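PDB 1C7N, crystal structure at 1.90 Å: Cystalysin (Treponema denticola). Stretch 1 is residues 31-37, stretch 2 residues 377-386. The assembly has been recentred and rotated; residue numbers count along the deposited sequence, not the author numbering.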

# COMPACT_ATOMS: atom_id res chain seq x y z
N ASN A 31 -25.89 6.18 -20.65
CA ASN A 31 -25.85 6.42 -19.21
C ASN A 31 -26.41 5.26 -18.39
O ASN A 31 -26.14 5.13 -17.20
CB ASN A 31 -26.62 7.70 -18.87
CG ASN A 31 -26.11 8.92 -19.62
OD1 ASN A 31 -26.19 8.98 -20.85
ND2 ASN A 31 -25.57 9.89 -18.89
N GLU A 32 -27.20 4.40 -19.04
CA GLU A 32 -27.81 3.26 -18.37
C GLU A 32 -26.89 2.04 -18.32
O GLU A 32 -27.17 1.06 -17.63
CB GLU A 32 -29.11 2.87 -19.07
CG GLU A 32 -28.92 1.99 -20.32
CD GLU A 32 -28.42 2.75 -21.55
OE1 GLU A 32 -27.90 3.87 -21.40
OE2 GLU A 32 -28.55 2.20 -22.67
N VAL A 33 -25.78 2.11 -19.06
CA VAL A 33 -24.83 1.00 -19.12
C VAL A 33 -23.96 0.81 -17.88
O VAL A 33 -23.49 1.78 -17.29
CB VAL A 33 -23.91 1.15 -20.36
CG1 VAL A 33 -22.89 0.00 -20.41
CG2 VAL A 33 -24.76 1.16 -21.62
N VAL A 34 -23.77 -0.44 -17.50
CA VAL A 34 -22.93 -0.82 -16.36
C VAL A 34 -21.90 -1.82 -16.87
O VAL A 34 -22.25 -2.83 -17.48
CB VAL A 34 -23.75 -1.51 -15.24
CG1 VAL A 34 -22.81 -2.08 -14.19
CG2 VAL A 34 -24.73 -0.52 -14.61
N PRO A 35 -20.60 -1.56 -16.63
CA PRO A 35 -19.55 -2.47 -17.08
C PRO A 35 -19.56 -3.79 -16.30
O PRO A 35 -19.82 -3.80 -15.09
CB PRO A 35 -18.28 -1.66 -16.88
CG PRO A 35 -18.60 -0.85 -15.65
CD PRO A 35 -20.03 -0.40 -15.90
N LEU A 36 -19.28 -4.90 -16.98
CA LEU A 36 -19.26 -6.22 -16.33
C LEU A 36 -17.88 -6.83 -16.58
O LEU A 36 -17.75 -8.02 -16.87
CB LEU A 36 -20.35 -7.12 -16.93
CG LEU A 36 -21.78 -6.55 -16.93
CD1 LEU A 36 -22.72 -7.49 -17.68
CD2 LEU A 36 -22.26 -6.34 -15.49
N SER A 37 -16.86 -5.99 -16.45
CA SER A 37 -15.48 -6.38 -16.70
C SER A 37 -14.61 -6.66 -15.47
O SER A 37 -14.60 -7.77 -14.94
CB SER A 37 -14.82 -5.27 -17.53
OG SER A 37 -14.98 -4.02 -16.88
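Stretch 2, residues 377-386: SVIQESLERL

Stretch 2 is helical throughout, a segment of a helix that begins before S377 and continues past L386. Stretch 1 has no regular helix or strand. V33 and V34 have extended backbone angles, while N31 and E32 are more tightly turned. The two stretches belong to one chain, yet at least 343 residues of sequence separate any two that touch.

The nearest CA atoms give the register. V33 CA lies 7.5 Å from S382 CA, V34 CA 7.5 Å from V378 CA, and L36 CA 8.5 Å from I379 CA. Stretch 1 passes across the helix rather than along it, with E32 near E381 and R385, and L36 near I379 and S382. The residues that point their CA-to-CB bonds toward stretch 1 are V378, E381, S382 and R385. Their three- and four-residue spacing places them along one side of the helix.

Apolar contacts lie toward the start of the segment. V34 CB is 3.9 Å from V378 CG1. L36 CD2 is 4.2 Å from I379 CD1; the CA-to-CB bond of I379 points away, but the end of its side chain comes nearer. L36 CD1 also packs 3.7 Å from S382 OG. P35 points away and makes no contact.

R385 has the largest area covered by the other stretch. Its NH2 lies 3.6 Å from V33 CG1, and V33 CG2 sits over one face of the guanidinium. E32 comes close as well, but its carboxylate is not paired with the arginine: E32 OE2 is 4.5 Å from R385 CD.

No direct hydrogen bond crosses between the stretches. Two waters make the polar links instead. Water 1 donates to E32 O at 2.7 Å and to E381 OE1 at 2.9 Å, and accepts from R385 NH1 at 2.7 Å. It bridges E32 O and E381 OE1, two acceptors that stand 4.0 Å apart and could not bond to each other. Water 2 accepts from V34 N at 2.9 Å and from R385 NH2 at 2.6 Å, and donates to S382 OG at 2.7 Å. The backbone of the loop is thus tied to polar side chains of the helix.

Within the helix, S382 OG donates to V378 O at 3.0 Å. The same carbonyl, V378 O, accepts from S382 N at 3.1 Å. The serine hydroxyl thus gives its proton to its own helix and accepts one from water 2. Together the two stretches bury 356 Å², counting both sides.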

# COMPACT_ATOMS: atom_id res chain seq x y z
N SER A 377 -31.30 -7.60 -12.15
CA SER A 377 -31.94 -6.72 -13.13
C SER A 377 -30.90 -6.09 -14.05
O SER A 377 -31.16 -5.88 -15.23
CB SER A 377 -32.71 -5.61 -12.41
OG SER A 377 -31.84 -4.79 -11.65
N VAL A 378 -29.73 -5.79 -13.50
CA VAL A 378 -28.66 -5.18 -14.28
C VAL A 378 -28.11 -6.18 -15.28
O VAL A 378 -27.82 -5.82 -16.42
CB VAL A 378 -27.51 -4.68 -13.37
CG1 VAL A 378 -26.32 -4.27 -14.22
CG2 VAL A 378 -27.98 -3.49 -12.55
N ILE A 379 -27.97 -7.43 -14.85
CA ILE A 379 -27.48 -8.49 -15.74
C ILE A 379 -28.49 -8.66 -16.89
O ILE A 379 -28.10 -8.84 -18.05
CB ILE A 379 -27.33 -9.84 -14.98
CG1 ILE A 379 -26.31 -9.70 -13.84
CG2 ILE A 379 -26.87 -10.93 -15.95
CD1 ILE A 379 -24.91 -9.35 -14.29
N GLN A 380 -29.77 -8.60 -16.56
CA GLN A 380 -30.84 -8.76 -17.55
C GLN A 380 -30.84 -7.62 -18.57
O GLN A 380 -31.03 -7.85 -19.77
CB GLN A 380 -32.20 -8.82 -16.84
CG GLN A 380 -32.38 -10.04 -15.97
CD GLN A 380 -32.85 -11.25 -16.76
OE1 GLN A 380 -32.38 -11.51 -17.87
NE2 GLN A 380 -33.78 -12.01 -16.18
N GLU A 381 -30.63 -6.40 -18.09
CA GLU A 381 -30.58 -5.23 -18.98
C GLU A 381 -29.47 -5.41 -19.99
O GLU A 381 -29.65 -5.16 -21.19
CB GLU A 381 -30.29 -3.96 -18.17
CG GLU A 381 -31.46 -3.38 -17.41
CD GLU A 381 -31.03 -2.28 -16.46
OE1 GLU A 381 -30.12 -1.50 -16.82
OE2 GLU A 381 -31.61 -2.18 -15.35
N SER A 382 -28.31 -5.86 -19.50
CA SER A 382 -27.14 -6.06 -20.34
C SER A 382 -27.37 -7.15 -21.38
O SER A 382 -27.01 -6.98 -22.55
CB SER A 382 -25.94 -6.42 -19.47
OG SER A 382 -25.71 -5.43 -18.48
N LEU A 383 -27.95 -8.27 -20.96
CA LEU A 383 -28.20 -9.38 -21.88
C LEU A 383 -29.18 -8.98 -22.96
O LEU A 383 -29.07 -9.44 -24.10
CB LEU A 383 -28.73 -10.60 -21.11
CG LEU A 383 -27.74 -11.19 -20.10
CD1 LEU A 383 -28.44 -12.25 -19.26
CD2 LEU A 383 -26.54 -11.78 -20.83
N GLU A 384 -30.15 -8.13 -22.63
CA GLU A 384 -31.12 -7.70 -23.63
C GLU A 384 -30.47 -6.78 -24.66
O GLU A 384 -30.85 -6.79 -25.83
CB GLU A 384 -32.32 -7.02 -22.96
CG GLU A 384 -33.42 -6.58 -23.93
CD GLU A 384 -33.78 -7.65 -24.96
OE1 GLU A 384 -33.77 -8.85 -24.62
OE2 GLU A 384 -34.08 -7.28 -26.12
N ARG A 385 -29.49 -5.98 -24.23
CA ARG A 385 -28.78 -5.12 -25.18
C ARG A 385 -28.01 -6.02 -26.14
O ARG A 385 -27.96 -5.78 -27.35
CB ARG A 385 -27.76 -4.22 -24.47
CG ARG A 385 -28.30 -2.90 -24.00
CD ARG A 385 -27.18 -1.87 -23.97
NE ARG A 385 -26.07 -2.27 -23.09
CZ ARG A 385 -26.18 -2.38 -21.77
NH1 ARG A 385 -27.34 -2.13 -21.17
NH2 ARG A 385 -25.12 -2.72 -21.05
N LEU A 386 -27.40 -7.05 -25.57
CA LEU A 386 -26.62 -8.03 -26.32
C LEU A 386 -27.55 -8.75 -27.28
O LEU A 386 -27.22 -8.97 -28.45
CB LEU A 386 -26.01 -9.04 -25.35
CG LEU A 386 -24.73 -9.80 -25.71
CD1 LEU A 386 -24.83 -11.20 -25.10
CD2 LEU A 386 -24.53 -9.88 -27.20
O HOH W 1 -27.93 -1.30 -18.68
O HOH W 2 -25.32 -2.72 -18.45